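Local coordinates for protein lectin (Cicer arietinum, PDB 3V6N) that shows hemagglutination activity and binds calcium and sodium ions in a four-bladed beta-propeller of the hemopexin type, at residues Glu131-Lys136 with Tyr140-Tyr145; Ser156-Asp159 with Leu164-Thr167; Asn183-Phe188 with Ala194-Thr199. One frame throughout, in Å; residues are numbered along the deposited sequence.

Interaction 1: residues Glu131-Lys136 with Tyr140-Tyr145; sequences EVYLFK and YARIDY. With SO4 (sulfate ion), chain H.
A beta hairpin forms the two middle strands of one four-stranded propeller blade, with Val132 facing Ile143 and Leu134 facing Ala141 as antiparallel hydrogen-bonded pairs. Of the four backbone bonds that hold it, Ala141 N to Leu134 O is the shortest at 2.8 Å. The longest is Ile143 N to Val132 O at 3.0 Å. The strand segments run at 156°, consistent with a twisted blade. Alternation sorts the side chains onto two faces. On the one with Val132, Leu134 and Ile143, Leu134 CD1 lies 3.6 Å from Ile143 CG1, the two side chains crossing at about a right angle, and Phe68 of the neighbouring blade packs against Val132 and Leu134. The other face carries Glu131, Tyr133, Tyr140 and Arg142. Tyr133 and Tyr140 stand side by side, and their hydroxyls donate to separate oxygens of one sulfate ion, probably from the crystallisation liquor: Tyr133 OH to O2 at 2.6 Å and Tyr140 OH to O3 at 2.6 Å. Gly201 N also binds this ion. With CG opposite the backbone N (chi1 -180°) and the chain extended on to NE, Arg142 passes its CD 3.8 Å from Tyr133 CE1 and reaches Glu131. The grip is side-on: Arg142 NH2 takes the syn lone pair of Glu131 OE1 at 2.7 Å, whereas Arg142 NE meets Glu131 OE1 at 2.7 Å from above the carboxylate plane.

Interaction 2: residues Ser156-Asp159 with Leu164-Thr167; sequences SISD and LRGT
Ile157 and Leu164 form the packed side of a small contact between the start of helix 157-160 and the turn 164-167 in the loop that leads on to strand 175-178. Ile157 CG2 lies 3.9 Å from Leu164 CD1; both residues are buried, and their branches approach at a slant. The methyl is placed there because CG2 is the Ile157 branch that stands opposite the backbone N, with CG1 beside that N (chi1 -74°). Met173 touches both side chains, so the pair is continued by a third apolar residue.

The outer side is looser. Ser158 OG comes only to 4.0 Å from Arg165 CB, which is packing and not a polar bond. Arg165 is exposed, and its chain bends at chi3 (-57°), bringing the guanidinium back toward the helix; even so, Arg165 NH2 stays 3.7 Å from Ser158 O, too far for a hydrogen bond. Polar bonds do form within each segment. Asp159 N binds Ser156 O at 2.9 Å as the helix begins. Leu164 to Thr167 make a type II beta turn, with Gly166 at the position of positive phi (81°), and Leu164 O accepts both Thr167 N at 3.1 Å and Thr167 OG1 at 2.8 Å. Gly166 N to Glu170 OE1 and Thr167 OG1 to Phe169 N tie the turn to what follows. With 162 Å² buried and no hydrogen bond across it, the contact probably coheres mainly through the Ile157-Leu164 packing.

Interaction 3: residues Asn183-Phe188 with Ala194-Thr199; sequences NEAYLF and ARINFT
Asn183 O accepts the backbone N-H of Phe198 at 2.9 Å, the donor tilted 27° from the carbonyl plane, and the CA-H of Asn197 leans on the same oxygen at 3.2 Å. This bond lies just beyond the strand ends and extends the antiparallel ladder, in which Ala185 with Ile196 and Leu187 with Ala194 are the hydrogen-bonded pairs. Leu187 N to Ala194 O, 2.9 Å, is nearly straight. Phe198 then turns its ring back over the first segment: with CG set between the backbone N and the carbonyl carbon (chi1 67°), one ring face receives Asn183 CA in a CH-pi contact, 4.2 Å from the centroid. Phe124 of the adjoining blade meets this ring edge-to-face, and Asn183 OD1 is hydrogen-bonded to Thr127 OG1. The apolar layer continues along Ala185, Leu187 and Ile196, where Leu187 CD1 reaches Ile196 CG2 at 4.0 Å.

On the opposite face, Arg195 and Tyr186 lie side by side, with Arg195 CD 3.9 Å from Tyr186 CE1, while the Tyr186 hydroxyl is bonded to that of Tyr216. The arginine chain bends at its CG-CD bond, and the salt bridge to Glu184 is a single long link, Arg195 NH1 to Glu184 OE1 at 3.4 Å; it is weak, although close to straight at 171°. Leu187 also packs on Ala176, a sodium-site residue carried by the adjacent strand 175-178. A twisted antiparallel hairpin forming the two middle strands of a four-stranded sheet is typical of a blade of the four-bladed hemopexin propeller.

The three contacts follow one another along the chain and cover two successive propeller blades. Interaction 1 is the middle hairpin of one blade and interaction 3 the equivalent hairpin of the next, their centres about 15 Å apart. Interaction 2 comes between them, where the fourth strand of the first blade runs into helix 157-160 and the chain starts toward the second; its centre is about 16 Å from interaction 1 and about 14 Å from interaction 3. It touches both: Phe135 CD1 lies 3.7 Å from Ile157 CD1, and Leu164 CD1 lies 3.9 Å from Leu187 CD1. The inter-blade connection thus provides continuous apolar packing between hairpins that do not touch each other directly.

Interaction 1: residues Glu131-Lys136 with Tyr140-Tyr145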
# COMPACT_ATOMS: atom_id res chain seq x y z
N GLU A 131 -7.79 14.85 -20.93
CA GLU A 131 -8.67 15.12 -19.79
C GLU A 131 -9.33 13.86 -19.23
O GLU A 131 -9.54 12.90 -19.96
CB GLU A 131 -9.71 16.19 -20.15
CG GLU A 131 -9.04 17.51 -20.57
CD GLU A 131 -10.00 18.68 -20.69
OE1 GLU A 131 -11.20 18.55 -20.35
OE2 GLU A 131 -9.54 19.75 -21.14
N VAL A 132 -9.61 13.89 -17.93
CA VAL A 132 -10.21 12.78 -17.18
C VAL A 132 -11.23 13.33 -16.19
O VAL A 132 -11.00 14.35 -15.54
CB VAL A 132 -9.15 12.01 -16.36
CG1 VAL A 132 -9.76 10.75 -15.75
CG2 VAL A 132 -7.97 11.64 -17.24
N TYR A 133 -12.36 12.64 -16.07
CA TYR A 133 -13.33 12.94 -15.04
C TYR A 133 -13.19 11.97 -13.88
O TYR A 133 -13.09 10.77 -14.09
CB TYR A 133 -14.74 12.90 -15.63
CG TYR A 133 -15.01 13.96 -16.67
CD1 TYR A 133 -15.39 15.24 -16.29
CD2 TYR A 133 -14.87 13.69 -18.03
CE1 TYR A 133 -15.64 16.22 -17.22
CE2 TYR A 133 -15.13 14.67 -18.98
CZ TYR A 133 -15.51 15.93 -18.57
OH TYR A 133 -15.77 16.92 -19.47
N LEU A 134 -13.18 12.50 -12.66
CA LEU A 134 -13.03 11.67 -11.46
C LEU A 134 -14.13 11.97 -10.47
O LEU A 134 -14.53 13.13 -10.32
CB LEU A 134 -11.64 11.87 -10.81
CG LEU A 134 -10.46 11.59 -11.75
CD1 LEU A 134 -9.95 12.92 -12.27
CD2 LEU A 134 -9.34 10.83 -11.06
N PHE A 135 -14.61 10.93 -9.79
CA PHE A 135 -15.81 11.05 -8.96
C PHE A 135 -15.53 10.59 -7.54
O PHE A 135 -14.93 9.52 -7.34
CB PHE A 135 -16.98 10.23 -9.55
CG PHE A 135 -17.38 10.65 -10.94
CD1 PHE A 135 -18.32 11.65 -11.14
CD2 PHE A 135 -16.79 10.05 -12.06
CE1 PHE A 135 -18.68 12.05 -12.42
CE2 PHE A 135 -17.16 10.45 -13.35
CZ PHE A 135 -18.11 11.45 -13.53
N LYS A 136 -15.98 11.39 -6.57
CA LYS A 136 -15.93 11.01 -5.15
C LYS A 136 -17.16 11.56 -4.42
O LYS A 136 -17.41 12.77 -4.45
CB LYS A 136 -14.62 11.47 -4.47
CG LYS A 136 -14.50 11.13 -2.97
CD LYS A 136 -14.53 9.63 -2.71
CE LYS A 136 -14.36 9.26 -1.24
NZ LYS A 136 -12.92 9.34 -0.84
N TYR A 140 -17.37 15.82 -8.44
CA TYR A 140 -16.53 15.38 -9.55
C TYR A 140 -15.41 16.37 -9.81
O TYR A 140 -15.54 17.55 -9.49
CB TYR A 140 -17.35 15.09 -10.81
CG TYR A 140 -17.65 16.28 -11.71
CD1 TYR A 140 -18.69 17.17 -11.40
CD2 TYR A 140 -16.93 16.49 -12.88
CE1 TYR A 140 -18.98 18.26 -12.22
CE2 TYR A 140 -17.20 17.56 -13.72
CZ TYR A 140 -18.22 18.45 -13.39
OH TYR A 140 -18.48 19.53 -14.22
N ALA A 141 -14.32 15.88 -10.39
CA ALA A 141 -13.18 16.71 -10.71
C ALA A 141 -12.78 16.45 -12.15
O ALA A 141 -13.04 15.37 -12.71
CB ALA A 141 -12.02 16.42 -9.77
N ARG A 142 -12.16 17.44 -12.75
CA ARG A 142 -11.78 17.35 -14.12
C ARG A 142 -10.31 17.73 -14.19
O ARG A 142 -9.95 18.84 -13.82
CB ARG A 142 -12.65 18.28 -14.94
CG ARG A 142 -12.38 18.29 -16.43
CD ARG A 142 -13.34 19.27 -17.10
NE ARG A 142 -12.95 19.51 -18.49
CZ ARG A 142 -13.41 20.51 -19.24
NH1 ARG A 142 -14.28 21.38 -18.75
NH2 ARG A 142 -12.99 20.63 -20.49
N ILE A 143 -9.47 16.78 -14.60
CA ILE A 143 -8.01 16.97 -14.60
C ILE A 143 -7.40 16.71 -15.97
O ILE A 143 -8.03 16.11 -16.83
CB ILE A 143 -7.28 16.05 -13.58
CG1 ILE A 143 -7.30 14.58 -14.05
CG2 ILE A 143 -7.90 16.21 -12.20
CD1 ILE A 143 -6.23 13.69 -13.44
N ASP A 144 -6.18 17.20 -16.15
CA ASP A 144 -5.37 16.87 -17.31
C ASP A 144 -4.26 16.00 -16.75
O ASP A 144 -3.45 16.47 -15.94
CB ASP A 144 -4.82 18.15 -17.96
CG ASP A 144 -3.93 17.88 -19.17
OD1 ASP A 144 -3.09 16.96 -19.17
OD2 ASP A 144 -4.05 18.63 -20.15
N TYR A 145 -4.22 14.73 -17.15
CA TYR A 145 -3.20 13.82 -16.60
C TYR A 145 -1.77 14.10 -17.15
O TYR A 145 -0.79 13.79 -16.48
CB TYR A 145 -3.61 12.33 -16.75
CG TYR A 145 -3.40 11.78 -18.15
CD1 TYR A 145 -4.47 11.66 -19.04
CD2 TYR A 145 -2.12 11.43 -18.59
CE1 TYR A 145 -4.27 11.18 -20.33
CE2 TYR A 145 -1.91 10.96 -19.88
CZ TYR A 145 -2.98 10.84 -20.74
OH TYR A 145 -2.75 10.36 -22.01
S SO4 H . -18.13 19.13 -17.80
O1 SO4 H . -19.24 20.04 -18.14
O2 SO4 H . -17.19 19.04 -18.93
O3 SO4 H . -17.45 19.64 -16.61
O4 SO4 H . -18.81 17.85 -17.59

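Interaction 2: residues Ser156-Asp159 with Leu164-Thr167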
# COMPACT_ATOMS: atom_id res chain seq x y z
N SER A 156 -20.41 19.74 -7.71
CA SER A 156 -21.42 18.71 -7.59
C SER A 156 -21.58 17.98 -8.96
O SER A 156 -21.54 18.61 -10.03
CB SER A 156 -22.75 19.30 -7.08
OG SER A 156 -22.66 19.73 -5.70
N ILE A 157 -21.73 16.65 -8.91
CA ILE A 157 -22.02 15.82 -10.09
C ILE A 157 -23.18 16.40 -10.91
O ILE A 157 -23.11 16.47 -12.15
CB ILE A 157 -22.34 14.36 -9.68
CG1 ILE A 157 -21.05 13.61 -9.27
CG2 ILE A 157 -23.07 13.63 -10.80
CD1 ILE A 157 -21.25 12.16 -8.86
N SER A 158 -24.22 16.84 -10.21
CA SER A 158 -25.39 17.52 -10.79
C SER A 158 -25.13 18.85 -11.51
O SER A 158 -25.94 19.25 -12.35
CB SER A 158 -26.47 17.72 -9.72
OG SER A 158 -27.35 16.64 -9.80
N ASP A 159 -24.05 19.55 -11.15
CA ASP A 159 -23.68 20.77 -11.86
C ASP A 159 -23.21 20.44 -13.27
O ASP A 159 -23.57 21.14 -14.21
CB ASP A 159 -22.54 21.54 -11.15
CG ASP A 159 -22.93 22.09 -9.79
OD1 ASP A 159 -24.14 22.26 -9.52
OD2 ASP A 159 -22.02 22.36 -8.98
N LEU A 164 -28.43 13.65 -14.50
CA LEU A 164 -28.39 12.64 -13.43
C LEU A 164 -29.20 13.01 -12.19
O LEU A 164 -29.32 12.20 -11.25
CB LEU A 164 -26.94 12.31 -13.05
CG LEU A 164 -26.08 11.75 -14.20
CD1 LEU A 164 -24.64 11.59 -13.76
CD2 LEU A 164 -26.64 10.42 -14.69
N ARG A 165 -29.74 14.22 -12.16
CA ARG A 165 -30.59 14.65 -11.04
C ARG A 165 -31.78 13.70 -10.95
O ARG A 165 -32.38 13.37 -11.97
CB ARG A 165 -31.04 16.10 -11.23
CG ARG A 165 -31.62 16.79 -9.99
CD ARG A 165 -32.01 18.23 -10.28
NE ARG A 165 -30.89 19.03 -10.79
CZ ARG A 165 -30.64 19.29 -12.08
NH1 ARG A 165 -31.46 18.82 -13.04
NH2 ARG A 165 -29.59 20.02 -12.42
N GLY A 166 -32.09 13.23 -9.75
CA GLY A 166 -33.23 12.35 -9.53
C GLY A 166 -33.00 10.89 -9.86
O GLY A 166 -33.92 10.08 -9.76
N THR A 167 -31.78 10.53 -10.27
CA THR A 167 -31.41 9.13 -10.51
C THR A 167 -30.53 8.66 -9.35
O THR A 167 -30.08 9.48 -8.55
CB THR A 167 -30.64 8.94 -11.85
OG1 THR A 167 -29.29 9.39 -11.70
CG2 THR A 167 -31.32 9.71 -13.00

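Interaction 3: residues Asn183-Phe188 with Ala194-Thr199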
# COMPACT_ATOMS: atom_id res chain seq x y z
N ASN A 183 -17.78 10.19 -27.28
CA ASN A 183 -18.62 10.97 -26.37
C ASN A 183 -19.69 10.13 -25.66
O ASN A 183 -20.72 10.66 -25.25
CB ASN A 183 -19.24 12.19 -27.09
CG ASN A 183 -18.22 13.29 -27.38
OD1 ASN A 183 -17.19 13.42 -26.70
ND2 ASN A 183 -18.51 14.10 -28.39
N GLU A 184 -19.45 8.83 -25.54
CA GLU A 184 -20.27 7.98 -24.68
C GLU A 184 -19.42 7.36 -23.58
O GLU A 184 -18.21 7.15 -23.74
CB GLU A 184 -20.98 6.87 -25.46
CG GLU A 184 -22.12 7.38 -26.32
CD GLU A 184 -22.94 6.27 -26.96
OE1 GLU A 184 -22.83 5.07 -26.58
OE2 GLU A 184 -23.73 6.63 -27.86
N ALA A 185 -20.09 7.09 -22.46
CA ALA A 185 -19.46 6.53 -21.29
C ALA A 185 -20.51 5.72 -20.54
O ALA A 185 -21.72 5.96 -20.68
CB ALA A 185 -18.92 7.65 -20.41
N TYR A 186 -20.04 4.74 -19.78
CA TYR A 186 -20.90 3.93 -18.94
C TYR A 186 -20.64 4.25 -17.48
O TYR A 186 -19.49 4.38 -17.05
CB TYR A 186 -20.65 2.44 -19.19
CG TYR A 186 -20.94 1.97 -20.60
CD1 TYR A 186 -22.18 1.40 -20.93
CD2 TYR A 186 -19.99 2.08 -21.61
CE1 TYR A 186 -22.45 0.97 -22.23
CE2 TYR A 186 -20.26 1.66 -22.90
CZ TYR A 186 -21.48 1.10 -23.20
OH TYR A 186 -21.72 0.67 -24.49
N LEU A 187 -21.72 4.40 -16.72
CA LEU A 187 -21.65 4.60 -15.27
C LEU A 187 -22.25 3.39 -14.60
O LEU A 187 -23.23 2.85 -15.07
CB LEU A 187 -22.42 5.87 -14.86
CG LEU A 187 -22.19 7.16 -15.65
CD1 LEU A 187 -23.04 8.29 -15.07
CD2 LEU A 187 -20.71 7.57 -15.68
N PHE A 188 -21.65 2.94 -13.51
CA PHE A 188 -22.16 1.76 -12.80
C PHE A 188 -22.47 2.07 -11.35
O PHE A 188 -21.75 2.85 -10.70
CB PHE A 188 -21.17 0.59 -12.91
CG PHE A 188 -20.86 0.19 -14.34
CD1 PHE A 188 -19.74 0.69 -14.99
CD2 PHE A 188 -21.71 -0.67 -15.03
CE1 PHE A 188 -19.47 0.33 -16.31
CE2 PHE A 188 -21.45 -1.03 -16.35
CZ PHE A 188 -20.33 -0.53 -16.99
N ALA A 194 -25.89 3.26 -16.48
CA ALA A 194 -26.43 4.20 -17.45
C ALA A 194 -25.40 4.40 -18.53
O ALA A 194 -24.20 4.48 -18.25
CB ALA A 194 -26.75 5.53 -16.79
N ARG A 195 -25.86 4.48 -19.77
CA ARG A 195 -25.03 4.88 -20.88
C ARG A 195 -25.35 6.35 -21.12
O ARG A 195 -26.46 6.67 -21.50
CB ARG A 195 -25.34 4.02 -22.11
CG ARG A 195 -24.47 4.28 -23.33
CD ARG A 195 -24.71 3.21 -24.41
NE ARG A 195 -26.14 3.05 -24.68
CZ ARG A 195 -26.78 3.56 -25.72
NH1 ARG A 195 -26.14 4.27 -26.64
NH2 ARG A 195 -28.09 3.36 -25.85
N ILE A 196 -24.38 7.23 -20.88
CA ILE A 196 -24.55 8.67 -21.09
C ILE A 196 -23.84 9.17 -22.35
O ILE A 196 -22.88 8.56 -22.82
CB ILE A 196 -24.10 9.49 -19.86
CG1 ILE A 196 -22.58 9.45 -19.69
CG2 ILE A 196 -24.78 8.97 -18.59
CD1 ILE A 196 -22.03 10.45 -18.70
N ASN A 197 -24.34 10.27 -22.92
CA ASN A 197 -23.64 11.01 -23.99
C ASN A 197 -23.22 12.34 -23.38
O ASN A 197 -24.03 13.03 -22.75
CB ASN A 197 -24.54 11.22 -25.21
CG ASN A 197 -23.79 11.84 -26.40
OD1 ASN A 197 -23.65 13.07 -26.51
ND2 ASN A 197 -23.32 10.99 -27.30
N PHE A 198 -21.94 12.68 -23.54
CA PHE A 198 -21.40 13.89 -22.91
C PHE A 198 -20.68 14.76 -23.95
O PHE A 198 -20.20 14.24 -24.96
CB PHE A 198 -20.49 13.56 -21.70
CG PHE A 198 -19.21 12.84 -22.07
CD1 PHE A 198 -19.19 11.46 -22.27
CD2 PHE A 198 -18.02 13.55 -22.24
CE1 PHE A 198 -18.02 10.81 -22.63
CE2 PHE A 198 -16.84 12.90 -22.60
CZ PHE A 198 -16.84 11.53 -22.80
N THR A 199 -20.67 16.07 -23.71
CA THR A 199 -19.86 17.02 -24.47
C THR A 199 -19.00 17.81 -23.48
O THR A 199 -19.53 18.56 -22.66
CB THR A 199 -20.74 17.99 -25.28
OG1 THR A 199 -21.54 17.24 -26.20
CG2 THR A 199 -19.88 19.00 -26.06